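PDB 3PES: uncharacterized protein from Pseudomonas phage YuA, which is of unknown function and belongs to a phage protein family named after this gene product, gp49. Local coordinates for residues A[17-23]-A[47-53]. Residues are numbered along the deposited sequence; the frame is centred on the assembly and turned at random.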
loop_
_atom_site.group_PDB
_atom_site.type_symbol
_atom_site.label_atom_id
_atom_site.label_comp_id
_atom_site.label_asym_id
_atom_site.label_seq_id
_atom_site.Cartn_x
_atom_site.Cartn_y
_atom_site.Cartn_z
ATOM N N CYS A 17 -11.459 7.820 -6.014
ATOM C CA CYS A 17 -11.611 7.455 -4.617
ATOM C C CYS A 17 -10.432 7.956 -3.830
ATOM O O CYS A 17 -9.521 8.570 -4.380
ATOM C CB CYS A 17 -11.690 5.946 -4.463
ATOM S SG CYS A 17 -10.174 5.073 -4.949
ATOM N N LEU A 18 -10.470 7.685 -2.534
ATOM C CA LEU A 18 -9.357 7.907 -1.653
ATOM C C LEU A 18 -8.840 6.543 -1.227
ATOM O O LEU A 18 -9.617 5.629 -0.917
ATOM C CB LEU A 18 -9.831 8.692 -0.440
ATOM C CG LEU A 18 -8.911 9.557 0.382
ATOM C CD1 LEU A 18 -8.224 10.601 -0.475
ATOM C CD2 LEU A 18 -9.770 10.234 1.422
ATOM N N ILE A 19 -7.527 6.400 -1.215
ATOM C CA ILE A 19 -6.898 5.234 -0.598
ATOM C C ILE A 19 -6.367 5.689 0.762
ATOM O O ILE A 19 -5.622 6.665 0.857
ATOM C CB ILE A 19 -5.748 4.667 -1.473
ATOM C CG1 ILE A 19 -6.269 4.267 -2.867
ATOM C CG2 ILE A 19 -5.045 3.487 -0.764
ATOM C CD1 ILE A 19 -7.403 3.270 -2.918
ATOM N N VAL A 20 -6.779 4.997 1.818
ATOM C CA VAL A 20 -6.305 5.303 3.155
ATOM C C VAL A 20 -5.418 4.142 3.601
ATOM O O VAL A 20 -5.807 2.966 3.520
ATOM C CB VAL A 20 -7.499 5.519 4.109
ATOM C CG1 VAL A 20 -7.064 5.533 5.574
ATOM C CG2 VAL A 20 -8.190 6.814 3.745
ATOM N N VAL A 21 -4.205 4.480 4.022
ATOM C CA VAL A 21 -3.270 3.485 4.508
ATOM C C VAL A 21 -3.417 3.391 6.023
ATOM O O VAL A 21 -3.240 4.389 6.731
ATOM C CB VAL A 21 -1.824 3.873 4.132
ATOM C CG1 VAL A 21 -0.857 2.773 4.537
ATOM C CG2 VAL A 21 -1.702 4.151 2.631
ATOM N N THR A 22 -3.752 2.194 6.510
ATOM C CA THR A 22 -4.045 1.995 7.937
ATOM C C THR A 22 -2.901 1.337 8.701
ATOM O O THR A 22 -2.843 1.417 9.932
ATOM C CB THR A 22 -5.319 1.169 8.153
ATOM O OG1 THR A 22 -5.155 -0.109 7.552
ATOM C CG2 THR A 22 -6.542 1.861 7.539
ATOM N N TYR A 23 -2.028 0.646 7.979
ATOM C CA TYR A 23 -0.834 0.051 8.572
ATOM C C TYR A 23 0.263 0.054 7.516
ATOM O O TYR A 23 -0.008 -0.266 6.366
ATOM C CB TYR A 23 -1.105 -1.377 9.090
ATOM C CG TYR A 23 0.127 -1.927 9.781
ATOM C CD1 TYR A 23 0.427 -1.568 11.100
ATOM C CD2 TYR A 23 1.038 -2.721 9.100
ATOM C CE1 TYR A 23 1.591 -2.018 11.728
ATOM C CE2 TYR A 23 2.200 -3.184 9.722
ATOM C CZ TYR A 23 2.466 -2.822 11.014
ATOM O OH TYR A 23 3.615 -3.276 11.610
ATOM N N GLY A 47 1.677 -3.593 3.911
ATOM C CA GLY A 47 0.815 -3.070 4.953
ATOM C C GLY A 47 -0.634 -3.256 4.596
ATOM O O GLY A 47 -0.992 -4.212 3.913
ATOM N N GLU A 48 -1.469 -2.342 5.061
ATOM C CA GLU A 48 -2.913 -2.473 4.896
ATOM C C GLU A 48 -3.480 -1.146 4.448
ATOM O O GLU A 48 -3.104 -0.091 4.981
ATOM C CB GLU A 48 -3.580 -2.879 6.223
ATOM C CG GLU A 48 -5.110 -3.116 6.160
ATOM C CD GLU A 48 -5.535 -4.319 5.287
ATOM O OE1 GLU A 48 -4.702 -5.253 5.024
ATOM O OE2 GLU A 48 -6.730 -4.332 4.863
ATOM N N TRP A 49 -4.392 -1.206 3.486
ATOM C CA TRP A 49 -5.030 -0.010 2.968
ATOM C C TRP A 49 -6.502 -0.307 2.693
ATOM O O TRP A 49 -6.912 -1.473 2.593
ATOM C CB TRP A 49 -4.337 0.499 1.690
ATOM C CG TRP A 49 -4.203 -0.520 0.597
ATOM C CD1 TRP A 49 -3.137 -1.354 0.384
ATOM C CD2 TRP A 49 -5.166 -0.821 -0.433
ATOM N NE1 TRP A 49 -3.375 -2.147 -0.713
ATOM C CE2 TRP A 49 -4.613 -1.849 -1.228
ATOM C CE3 TRP A 49 -6.434 -0.324 -0.761
ATOM C CZ2 TRP A 49 -5.281 -2.380 -2.334
ATOM C CZ3 TRP A 49 -7.095 -0.860 -1.864
ATOM C CH2 TRP A 49 -6.515 -1.874 -2.634
ATOM N N GLU A 50 -7.296 0.756 2.572
ATOM C CA GLU A 50 -8.725 0.631 2.298
ATOM C C GLU A 50 -9.160 1.651 1.275
ATOM O O GLU A 50 -8.604 2.745 1.205
ATOM C CB GLU A 50 -9.529 0.871 3.571
ATOM C CG GLU A 50 -9.301 -0.160 4.624
ATOM C CD GLU A 50 -10.118 0.081 5.866
ATOM O OE1 GLU A 50 -10.950 1.013 5.874
ATOM O OE2 GLU A 50 -9.937 -0.688 6.834
ATOM N N VAL A 51 -10.191 1.305 0.509
ATOM C CA VAL A 51 -10.833 2.270 -0.370
ATOM C C VAL A 51 -11.853 3.077 0.434
ATOM O O VAL A 51 -12.641 2.500 1.200
ATOM C CB VAL A 51 -11.485 1.597 -1.600
ATOM C CG1 VAL A 51 -11.867 2.664 -2.616
ATOM C CG2 VAL A 51 -10.566 0.569 -2.243
ATOM N N ARG A 52 -11.844 4.393 0.255
ATOM C CA ARG A 52 -12.778 5.300 0.932
ATOM C C ARG A 52 -13.332 6.282 -0.087
ATOM O O ARG A 52 -12.760 6.461 -1.159
ATOM C CB ARG A 52 -12.070 6.071 2.054
ATOM C CG ARG A 52 -11.381 5.192 3.086
ATOM C CD ARG A 52 -12.343 4.529 4.040
ATOM N NE ARG A 52 -11.632 3.799 5.082
ATOM C CZ ARG A 52 -11.040 4.359 6.136
ATOM N NH1 ARG A 52 -11.074 5.670 6.331
ATOM N NH2 ARG A 52 -10.414 3.589 7.008
ATOM N N ASP A 53 -14.439 6.941 0.247
ATOM C CA ASP A 53 -14.857 8.106 -0.546
ATOM C C ASP A 53 -13.982 9.313 -0.209
ATOM O O ASP A 53 -13.099 9.226 0.649
ATOM C CB ASP A 53 -16.367 8.410 -0.432
ATOM C CG ASP A 53 -16.780 8.996 0.916
ATOM O OD1 ASP A 53 -15.930 9.400 1.736
ATOM O OD2 ASP A 53 -18.005 9.072 1.131
#
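Residues 17-23 and 47-53 pair as antiparallel strands, joining the central strand 15-25 of a three-stranded sheet to strand 46-52 at its edge. The strand axes come within 4.5 Å and run at 149°. Leu18 and Arg52 form a hydrogen-bonded pair: Leu18 N to Arg52 O is 2.9 Å, and Arg52 N to Leu18 O is 2.8 Å. Val20 and Glu50 repeat this, with Val20 N to Glu50 O at 3.0 Å and Glu50 N to Val20 O at 2.8 Å.

The register then slips by one residue. Thr22 and Tyr23 both face Glu48, which makes a classic beta bulge. Glu48 O accepts from Thr22 N at 2.8 Å and from Tyr23 N at 3.3 Å. Glu48 N returns a bond of 2.9 Å to Tyr23 O. Thr22 has a helical psi of -22°, which lets two successive amides point at one carbonyl. Next to the bulge, Gly47 CA lies 3.2 Å from Tyr23 O. A beta carbon on Gly47 would clash with that oxygen.

Ile19, Val21, Trp49 and Val51 share the sheet face that packs against helix 68-82 and, on the Val51 side, helix 60-63. Ile19 CG2 touches Trp49 CB at 3.9 Å, and Cys17 SG meets Val51 CG1 at 3.8 Å. Trp49 also reaches the longer helix through a hydrogen bond from NE1 to Asp75.

The other face carries Leu18, Val20, Glu50 and Arg52. Arg52 NH2 forms a salt bridge with Glu50 OE1 at 2.9 Å, while Val20 CG2 covers one face of the guanidinium.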